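Local structure of F420-dependent methylenetetrahydromethanopterin dehydrogenase (Methanopyrus kandleri, 1QV9) at residues 193-198 / 258-263; 201-206 / 249-254; 5-10 / 58-63. The protein catalyses the reversible, coenzyme F420-dependent reduction of methenyl-tetrahydromethanopterin to methylene-tetrahydromethanopterin, a step of methanogenesis from carbon dioxide. One frame throughout, in Å; residues are numbered along the deposited sequence.

Contact 1 of 3, residues 193-198 / 258-263; sequences EFENPY and NDAVLR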
loop_
_atom_site.group_PDB
_atom_site.type_symbol
_atom_site.label_atom_id
_atom_site.label_comp_id
_atom_site.label_asym_id
_atom_site.label_seq_id
_atom_site.Cartn_x
_atom_site.Cartn_y
_atom_site.Cartn_z
ATOM N N GLU A 193 3.721 23.145 -12.315
ATOM C CA GLU A 193 3.380 22.499 -11.051
ATOM C C GLU A 193 4.414 21.514 -10.456
ATOM O O GLU A 193 4.919 21.687 -9.323
ATOM C CB GLU A 193 2.025 21.792 -11.252
ATOM C CG GLU A 193 1.369 21.170 -9.989
ATOM C CD GLU A 193 0.901 22.215 -9.005
ATOM O OE1 GLU A 193 0.576 23.366 -9.417
ATOM O OE2 GLU A 193 0.851 21.867 -7.810
ATOM N N PHE A 194 4.772 20.512 -11.247
ATOM C CA PHE A 194 5.634 19.445 -10.776
ATOM C C PHE A 194 7.090 19.465 -11.190
ATOM O O PHE A 194 7.411 19.590 -12.387
ATOM C CB PHE A 194 5.036 18.107 -11.243
ATOM C CG PHE A 194 3.640 17.855 -10.710
ATOM C CD1 PHE A 194 3.474 17.473 -9.393
ATOM C CD2 PHE A 194 2.507 18.047 -11.510
ATOM C CE1 PHE A 194 2.182 17.285 -8.861
ATOM C CE2 PHE A 194 1.228 17.870 -10.999
ATOM C CZ PHE A 194 1.058 17.487 -9.675
ATOM N N GLU A 195 7.974 19.317 -10.217
ATOM C CA GLU A 195 9.389 19.241 -10.546
ATOM C C GLU A 195 9.707 17.847 -11.119
ATOM O O GLU A 195 10.462 17.706 -12.092
ATOM C CB GLU A 195 10.231 19.497 -9.311
ATOM C CG GLU A 195 11.724 19.506 -9.673
ATOM C CD GLU A 195 12.654 19.769 -8.507
ATOM O OE1 GLU A 195 12.743 20.937 -8.048
ATOM O OE2 GLU A 195 13.309 18.802 -8.058
ATOM N N ASN A 196 9.092 16.802 -10.558
ATOM C CA ASN A 196 9.342 15.437 -11.043
ATOM C C ASN A 196 8.378 15.119 -12.188
ATOM O O ASN A 196 7.175 15.267 -12.052
ATOM C CB ASN A 196 9.154 14.479 -9.877
ATOM C CG ASN A 196 9.468 13.071 -10.233
ATOM O OD1 ASN A 196 10.552 12.551 -9.931
ATOM N ND2 ASN A 196 8.537 12.432 -10.884
ATOM N N PRO A 197 8.899 14.651 -13.324
ATOM C CA PRO A 197 7.992 14.372 -14.425
ATOM C C PRO A 197 7.000 13.230 -14.209
ATOM O O PRO A 197 5.884 13.309 -14.756
ATOM C CB PRO A 197 8.943 14.156 -15.606
ATOM C CG PRO A 197 10.145 13.579 -14.994
ATOM C CD PRO A 197 10.299 14.333 -13.675
ATOM N N TYR A 198 7.384 12.212 -13.435
ATOM C CA TYR A 198 6.443 11.101 -13.170
ATOM C C TYR A 198 5.314 11.613 -12.273
ATOM O O TYR A 198 4.187 11.117 -12.357
ATOM C CB TYR A 198 7.167 9.911 -12.567
ATOM C CG TYR A 198 8.136 9.331 -13.573
ATOM C CD1 TYR A 198 7.669 8.524 -14.619
ATOM C CD2 TYR A 198 9.502 9.645 -13.541
ATOM C CE1 TYR A 198 8.564 8.049 -15.625
ATOM C CE2 TYR A 198 10.388 9.161 -14.537
ATOM C CZ TYR A 198 9.910 8.383 -15.557
ATOM O OH TYR A 198 10.799 7.954 -16.515
ATOM N N ASN A 258 11.548 14.682 -3.553
ATOM C CA ASN A 258 12.509 15.607 -4.152
ATOM C C ASN A 258 12.563 16.944 -3.436
ATOM O O ASN A 258 13.224 17.860 -3.933
ATOM C CB ASN A 258 12.142 15.851 -5.598
ATOM C CG ASN A 258 12.476 14.684 -6.472
ATOM O OD1 ASN A 258 13.626 14.247 -6.523
ATOM N ND2 ASN A 258 11.493 14.171 -7.169
ATOM N N ASP A 259 11.862 17.056 -2.304
ATOM C CA ASP A 259 11.740 18.313 -1.552
ATOM C C ASP A 259 11.421 19.427 -2.549
ATOM O O ASP A 259 12.051 20.484 -2.616
ATOM C CB ASP A 259 13.006 18.635 -0.727
ATOM C CG ASP A 259 12.802 19.858 0.166
ATOM O OD1 ASP A 259 11.636 20.233 0.446
ATOM O OD2 ASP A 259 13.824 20.453 0.620
ATOM N N ALA A 260 10.383 19.202 -3.348
ATOM C CA ALA A 260 10.018 20.138 -4.381
ATOM C C ALA A 260 8.529 20.440 -4.421
ATOM O O ALA A 260 8.000 20.806 -5.466
ATOM C CB ALA A 260 10.472 19.571 -5.758
ATOM N N VAL A 261 7.854 20.280 -3.301
ATOM C CA VAL A 261 6.413 20.554 -3.279
ATOM C C VAL A 261 6.101 22.056 -3.464
ATOM O O VAL A 261 6.397 22.875 -2.583
ATOM C CB VAL A 261 5.762 20.080 -1.948
ATOM C CG1 VAL A 261 4.224 20.345 -2.031
ATOM C CG2 VAL A 261 6.038 18.604 -1.662
ATOM N N LEU A 262 5.472 22.422 -4.583
ATOM C CA LEU A 262 5.127 23.809 -4.817
ATOM C C LEU A 262 4.074 24.296 -3.821
ATOM O O LEU A 262 3.031 23.624 -3.599
ATOM C CB LEU A 262 4.576 23.994 -6.235
ATOM C CG LEU A 262 4.123 25.403 -6.613
ATOM C CD1 LEU A 262 5.370 26.320 -6.628
ATOM C CD2 LEU A 262 3.519 25.382 -8.021
ATOM N N ARG A 263 4.336 25.453 -3.208
ATOM C CA ARG A 263 3.361 26.078 -2.325
ATOM C C ARG A 263 3.255 27.543 -2.752
ATOM O O ARG A 263 4.281 28.205 -2.981
ATOM C CB ARG A 263 3.754 25.970 -0.862
ATOM C CG ARG A 263 3.984 24.554 -0.401
ATOM C CD ARG A 263 4.360 24.462 1.107
ATOM N NE ARG A 263 4.759 23.083 1.352
ATOM C CZ ARG A 263 3.944 22.080 1.682
ATOM N NH1 ARG A 263 4.453 20.860 1.794
ATOM N NH2 ARG A 263 2.672 22.302 1.980
HETATM O O HOH W 1 4.883 20.435 -6.818
HETATM O O HOH W 2 1.605 21.584 -4.616
HETATM O O HOH W 3 14.726 18.742 -5.933
#
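A Schellman motif ends helix 227-257, and the chain leaving it runs back along the turn that leads into the N-cap of helix 197-223, so the contact joins the outer ends of two neighbouring helices. The two pieces of chain run antiparallel, 176° apart, and water links them where their backbones stay too far apart to bond directly. Asp259, with positive phi, is the C-prime residue of the Schellman motif, and the turn it makes sends Ala260 toward Glu195. The side chain of Glu195 has CG anti to the backbone N (chi1 -176°) and stays extended beyond it, so that CB, CG and the carboxylate lie alongside the Ala260 methyl; Glu195 OE1 stands 3.5 Å from Ala260 CB. Glu195 OE2 accepts from a water at 2.6 Å, and the same water donates to Asn258 O, tying this exposed side chain to the end of the helix. Next to it Asn196, the N-cap residue, crosses Asn258 at about a right angle, its CB 3.6 Å from Asn258 ND2. That ND2 is hydrogen-bonded to Ser257 O of a second subunit, while the backbone N atoms of Glu195 and Asn196 are held by the carboxylate of Glu255. At the other end Glu193, bent at chi2 (69°), swings its carboxylate back across the Leu262 side chain, and OE1 lies 3.8 Å from Leu262 CD2. The charge of this buried carboxylate is met by Arg155, through a salt bridge to OE1. Glu193 OE2 lies at long hydrogen-bonding range from a water that also sits beside Leu262 O. A third water completes the link, 2.8 Å from Glu193 O and accepting from Leu262 N at 3.0 Å.

Contact 2 of 3, residues 201-206 / 249-254; sequences VKAMAA and DEAREL
Glu250 opens the contact with a salt bridge from helix 249-254 to helix 201-206. Its CG lies anti to the carbonyl carbon and the chain continues extended, which carries OE1 to Lys202 NZ at 2.9 Å; the ammonium meets this oxygen nearly along its C-O axis. The lysine reaches across at about a right angle and bends only at its last torsion (chi4 -74°), which turns NZ to the carboxylate. Both charges have further partners at the subunit interfaces: NZ also pairs with Glu253 of a second subunit and Glu239 of a fifth, and Glu250 with Lys243 and Arg242 of that fifth subunit. With several carboxylates around it, the lysine probably stays protonated, although Arg242 of the fifth subunit brings a like charge close. One residue on, Ala251 marks the closest backbone approach, its CA 5.8 Å from Lys202 CA. Its methyl meets the CB atoms of two successive residues of the facing helix, 4.2 Å from Lys202 CB and 4.5 Å from Ala203 CB. Leu254, a turn after Glu250, lays its CD1 branch against the aliphatic end of the same lysine, 3.7 Å from Lys202 CE, and so flanks the methylenes just before they reach the charge. With alanines at the interface the axes of the two segments approach to 8.5 Å at a crossing angle of -165°, the close antiparallel pairing of a helical hairpin within a helix bundle.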
loop_
_atom_site.group_PDB
_atom_site.type_symbol
_atom_site.label_atom_id
_atom_site.label_comp_id
_atom_site.label_asym_id
_atom_site.label_seq_id
_atom_site.Cartn_x
_atom_site.Cartn_y
_atom_site.Cartn_z
ATOM N N VAL A 201 2.905 13.038 -14.728
ATOM C CA VAL A 201 2.252 11.986 -15.479
ATOM C C VAL A 201 1.216 11.234 -14.632
ATOM O O VAL A 201 0.108 10.872 -15.115
ATOM C CB VAL A 201 3.334 11.053 -16.068
ATOM C CG1 VAL A 201 2.744 9.758 -16.514
ATOM C CG2 VAL A 201 4.008 11.796 -17.261
ATOM N N LYS A 202 1.537 11.006 -13.361
ATOM C CA LYS A 202 0.551 10.365 -12.479
ATOM C C LYS A 202 -0.648 11.293 -12.270
ATOM O O LYS A 202 -1.777 10.853 -12.155
ATOM C CB LYS A 202 1.191 10.018 -11.123
ATOM C CG LYS A 202 2.177 8.887 -11.247
ATOM C CD LYS A 202 2.945 8.646 -9.927
ATOM C CE LYS A 202 4.006 7.545 -10.032
ATOM N NZ LYS A 202 3.447 6.174 -10.076
ATOM N N ALA A 203 -0.394 12.599 -12.114
ATOM C CA ALA A 203 -1.471 13.582 -11.945
ATOM C C ALA A 203 -2.374 13.617 -13.194
ATOM O O ALA A 203 -3.569 13.707 -13.078
ATOM C CB ALA A 203 -0.868 14.980 -11.652
HETATM N N MSE A 204 -1.762 13.503 -14.376
HETATM C CA MSE A 204 -2.537 13.470 -15.609
HETATM C C MSE A 204 -3.389 12.213 -15.631
HETATM O O MSE A 204 -4.564 12.296 -15.971
HETATM C CB MSE A 204 -1.604 13.501 -16.821
HETATM C CG MSE A 204 -0.907 14.866 -16.913
HETATM SE SE MSE A 204 0.484 14.861 -18.314
HETATM C CE MSE A 204 -0.565 14.155 -19.710
ATOM N N ALA A 205 -2.813 11.063 -15.279
ATOM C CA ALA A 205 -3.607 9.828 -15.217
ATOM C C ALA A 205 -4.774 10.023 -14.231
ATOM O O ALA A 205 -5.884 9.567 -14.459
ATOM C CB ALA A 205 -2.761 8.655 -14.763
ATOM N N ALA A 206 -4.533 10.657 -13.082
ATOM C CA ALA A 206 -5.626 10.872 -12.172
ATOM C C ALA A 206 -6.766 11.720 -12.764
ATOM O O ALA A 206 -7.921 11.434 -12.525
ATOM C CB ALA A 206 -5.088 11.545 -10.849
ATOM N N ASP A 249 -2.248 11.271 -4.785
ATOM C CA ASP A 249 -1.421 11.150 -3.559
ATOM C C ASP A 249 0.008 10.700 -3.934
ATOM O O ASP A 249 0.997 11.222 -3.407
ATOM C CB ASP A 249 -2.020 10.103 -2.592
ATOM C CG ASP A 249 -1.239 10.011 -1.273
ATOM O OD1 ASP A 249 -1.440 10.934 -0.469
ATOM O OD2 ASP A 249 -0.452 9.064 -1.073
ATOM N N GLU A 250 0.130 9.733 -4.838
ATOM C CA GLU A 250 1.446 9.262 -5.260
ATOM C C GLU A 250 2.252 10.389 -5.899
ATOM O O GLU A 250 3.475 10.473 -5.699
ATOM C CB GLU A 250 1.328 8.128 -6.292
ATOM C CG GLU A 250 0.947 6.823 -5.706
ATOM C CD GLU A 250 1.068 5.658 -6.711
ATOM O OE1 GLU A 250 1.541 5.841 -7.865
ATOM O OE2 GLU A 250 0.690 4.546 -6.320
ATOM N N ALA A 251 1.595 11.239 -6.675
ATOM C CA ALA A 251 2.302 12.341 -7.328
ATOM C C ALA A 251 2.830 13.264 -6.258
ATOM O O ALA A 251 4.001 13.699 -6.317
ATOM C CB ALA A 251 1.351 13.112 -8.253
ATOM N N ARG A 252 1.997 13.576 -5.266
ATOM C CA ARG A 252 2.471 14.505 -4.240
ATOM C C ARG A 252 3.626 13.886 -3.451
ATOM O O ARG A 252 4.606 14.625 -3.106
ATOM C CB ARG A 252 1.339 14.900 -3.326
ATOM C CG ARG A 252 1.734 16.027 -2.347
ATOM C CD ARG A 252 0.532 16.768 -2.027
ATOM N NE ARG A 252 0.716 17.971 -1.201
ATOM C CZ ARG A 252 0.857 19.209 -1.662
ATOM N NH1 ARG A 252 0.951 20.197 -0.782
ATOM N NH2 ARG A 252 0.884 19.511 -2.957
ATOM N N GLU A 253 3.565 12.591 -3.132
ATOM C CA GLU A 253 4.663 11.964 -2.387
ATOM C C GLU A 253 5.962 12.014 -3.214
ATOM O O GLU A 253 7.032 12.123 -2.638
ATOM C CB GLU A 253 4.329 10.524 -1.972
ATOM C CG GLU A 253 3.218 10.457 -0.904
ATOM C CD GLU A 253 3.562 11.161 0.427
ATOM O OE1 GLU A 253 2.767 12.002 0.897
ATOM O OE2 GLU A 253 4.602 10.815 0.996
ATOM N N LEU A 254 5.884 11.937 -4.542
ATOM C CA LEU A 254 7.082 12.023 -5.390
ATOM C C LEU A 254 7.671 13.431 -5.242
ATOM O O LEU A 254 8.905 13.583 -5.181
ATOM C CB LEU A 254 6.765 11.766 -6.878
ATOM C CG LEU A 254 6.646 10.294 -7.250
ATOM C CD1 LEU A 254 6.161 10.207 -8.678
ATOM C CD2 LEU A 254 7.980 9.562 -7.102
#

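Contact 3 of 3, residues 5-10 / 58-63; sequences KAIFIK and DIAEDF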
loop_
_atom_site.group_PDB
_atom_site.type_symbol
_atom_site.label_atom_id
_atom_site.label_comp_id
_atom_site.label_asym_id
_atom_site.label_seq_id
_atom_site.Cartn_x
_atom_site.Cartn_y
_atom_site.Cartn_z
ATOM N N LYS A 5 -14.229 42.898 -3.480
ATOM C CA LYS A 5 -15.416 42.252 -2.912
ATOM C C LYS A 5 -16.055 41.341 -3.942
ATOM O O LYS A 5 -16.083 41.663 -5.124
ATOM C CB LYS A 5 -16.425 43.308 -2.469
ATOM C CG LYS A 5 -15.964 44.055 -1.218
ATOM C CD LYS A 5 -16.946 45.130 -0.777
ATOM C CE LYS A 5 -16.941 46.316 -1.724
ATOM N NZ LYS A 5 -17.841 47.401 -1.221
ATOM N N ALA A 6 -16.543 40.186 -3.495
ATOM C CA ALA A 6 -17.208 39.273 -4.417
ATOM C C ALA A 6 -18.268 38.457 -3.677
ATOM O O ALA A 6 -18.165 38.249 -2.471
ATOM C CB ALA A 6 -16.196 38.314 -5.055
ATOM N N ILE A 7 -19.275 38.015 -4.411
ATOM C CA ILE A 7 -20.308 37.156 -3.825
ATOM C C ILE A 7 -20.194 35.845 -4.579
ATOM O O ILE A 7 -20.021 35.843 -5.796
ATOM C CB ILE A 7 -21.733 37.715 -4.038
ATOM C CG1 ILE A 7 -21.896 39.060 -3.319
ATOM C CG2 ILE A 7 -22.801 36.698 -3.501
ATOM C CD1 ILE A 7 -23.234 39.742 -3.588
ATOM N N PHE A 8 -20.266 34.734 -3.857
ATOM C CA PHE A 8 -20.219 33.400 -4.458
ATOM C C PHE A 8 -21.587 32.775 -4.259
ATOM O O PHE A 8 -22.127 32.836 -3.160
ATOM C CB PHE A 8 -19.164 32.522 -3.773
ATOM C CG PHE A 8 -17.753 32.944 -4.081
ATOM C CD1 PHE A 8 -17.138 33.970 -3.359
ATOM C CD2 PHE A 8 -17.039 32.306 -5.103
ATOM C CE1 PHE A 8 -15.813 34.358 -3.643
ATOM C CE2 PHE A 8 -15.693 32.690 -5.394
ATOM C CZ PHE A 8 -15.091 33.720 -4.651
ATOM N N ILE A 9 -22.153 32.175 -5.307
ATOM C CA ILE A 9 -23.472 31.531 -5.191
ATOM C C ILE A 9 -23.251 30.047 -5.422
ATOM O O ILE A 9 -22.643 29.663 -6.426
ATOM C CB ILE A 9 -24.448 32.075 -6.251
ATOM C CG1 ILE A 9 -24.500 33.597 -6.191
ATOM C CG2 ILE A 9 -25.833 31.461 -6.062
ATOM C CD1 ILE A 9 -25.247 34.220 -7.412
ATOM N N LYS A 10 -23.757 29.201 -4.513
ATOM C CA LYS A 10 -23.540 27.760 -4.609
ATOM C C LYS A 10 -24.868 27.016 -4.619
ATOM O O LYS A 10 -25.613 27.044 -3.625
ATOM C CB LYS A 10 -22.689 27.243 -3.411
ATOM C CG LYS A 10 -21.325 27.912 -3.284
ATOM C CD LYS A 10 -20.453 27.295 -2.191
ATOM C CE LYS A 10 -19.128 28.072 -2.088
ATOM N NZ LYS A 10 -18.107 27.345 -1.287
ATOM N N ASP A 58 -29.796 40.917 -3.950
ATOM C CA ASP A 58 -30.348 41.744 -2.896
ATOM C C ASP A 58 -29.168 42.198 -2.032
ATOM O O ASP A 58 -29.029 43.380 -1.706
ATOM C CB ASP A 58 -31.348 40.917 -2.079
ATOM C CG ASP A 58 -31.835 41.655 -0.865
ATOM O OD1 ASP A 58 -32.425 42.741 -1.048
ATOM O OD2 ASP A 58 -31.621 41.161 0.269
ATOM N N ILE A 59 -28.289 41.264 -1.690
ATOM C CA ILE A 59 -27.108 41.568 -0.890
ATOM C C ILE A 59 -26.185 42.537 -1.642
ATOM O O ILE A 59 -25.594 43.452 -1.047
ATOM C CB ILE A 59 -26.359 40.258 -0.556
ATOM C CG1 ILE A 59 -27.174 39.482 0.490
ATOM C CG2 ILE A 59 -24.974 40.522 -0.020
ATOM C CD1 ILE A 59 -26.887 37.965 0.454
ATOM N N ALA A 60 -26.074 42.328 -2.949
ATOM C CA ALA A 60 -25.202 43.141 -3.802
ATOM C C ALA A 60 -25.481 44.645 -3.744
ATOM O O ALA A 60 -24.560 45.446 -3.884
ATOM C CB ALA A 60 -25.291 42.630 -5.250
ATOM N N GLU A 61 -26.734 45.036 -3.528
ATOM C CA GLU A 61 -27.067 46.465 -3.475
ATOM C C GLU A 61 -26.253 47.225 -2.429
ATOM O O GLU A 61 -25.742 48.317 -2.701
ATOM C CB GLU A 61 -28.558 46.665 -3.198
ATOM C CG GLU A 61 -28.988 48.128 -3.323
ATOM C CD GLU A 61 -30.423 48.375 -2.886
ATOM O OE1 GLU A 61 -30.914 49.514 -3.093
ATOM O OE2 GLU A 61 -31.060 47.445 -2.331
ATOM N N ASP A 62 -26.124 46.657 -1.235
ATOM C CA ASP A 62 -25.353 47.311 -0.187
ATOM C C ASP A 62 -23.901 46.856 -0.155
ATOM O O ASP A 62 -23.006 47.605 0.259
ATOM C CB ASP A 62 -25.988 47.042 1.185
ATOM C CG ASP A 62 -25.237 47.723 2.317
ATOM O OD1 ASP A 62 -24.527 47.021 3.076
ATOM O OD2 ASP A 62 -25.351 48.966 2.450
ATOM N N PHE A 63 -23.654 45.621 -0.580
ATOM C CA PHE A 63 -22.297 45.092 -0.538
ATOM C C PHE A 63 -21.429 45.602 -1.681
ATOM O O PHE A 63 -20.235 45.742 -1.498
ATOM C CB PHE A 63 -22.346 43.553 -0.531
ATOM C CG PHE A 63 -21.014 42.882 -0.296
ATOM C CD1 PHE A 63 -20.258 43.117 0.860
ATOM C CD2 PHE A 63 -20.524 41.959 -1.230
ATOM C CE1 PHE A 63 -19.063 42.462 1.076
ATOM C CE2 PHE A 63 -19.334 41.304 -1.017
ATOM C CZ PHE A 63 -18.589 41.544 0.133
#
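The ring of Phe63 is the large bump of helix 58-63, and it fills a hollow on strand 5-10 between the side chains of Lys5 and Ile7. Its CG is anti to the backbone N, which swings the ring down toward the strand. Lys5 lies over one face: its CD sits 4.1 Å from the ring centroid in a CH-pi contact, offset toward the rim. At the ring edge, near its plane, comes the backbone oxygen of Ala6, 3.6 Å from Phe63 CE2, while Ile7 CG1 packs obliquely at 3.8 Å from Phe63 CD2. A bend at chi3 (-72°) brings Lys5 NZ to Phe63 O at 2.9 Å, where it donates from above the carbonyl plane and with a C=O...N angle of 152°, so one residue supplies both ring and acceptor to one lysine. An alanine here, without the long chain and its ammonium, would probably leave the helix end less firmly held and that ring face less well packed. Farther along, the extended tip of Ile7 is a bump in its turn: CD1 projects between Ile59 and Ala60, 4.0 Å from Ile59 CG2 and 3.9 Å from Ala60 CB. The short alanine lets the tip come up to the helix backbone. A helix laid antiparallel on a strand of a parallel sheet, here at 171°, is characteristic of an alpha/beta domain built from beta-alpha-beta crossovers.

In the fold
From the N terminus, contact 3 closes first: strand 4-10 is followed by strand 33-39 at the sheet edge, and helix 46-63 then returns over the sheet to pack on strand 4-10. The chain completes the remaining strands of the parallel sheet before contact 1 opens at 193-198. Helix 197-223 and helix 227-257 form the hairpin that contact 1 closes at its open ends and contact 2 fastens about a turn or two further in, so contact 2 lies within the loop of contact 1. These two touch, with Phe194 packing on Ala203. Contact 3 lies on the opposite side of the chain's centre, about 37 Å from either between centres, and belongs to the alpha/beta domain, the others to the helix bundle.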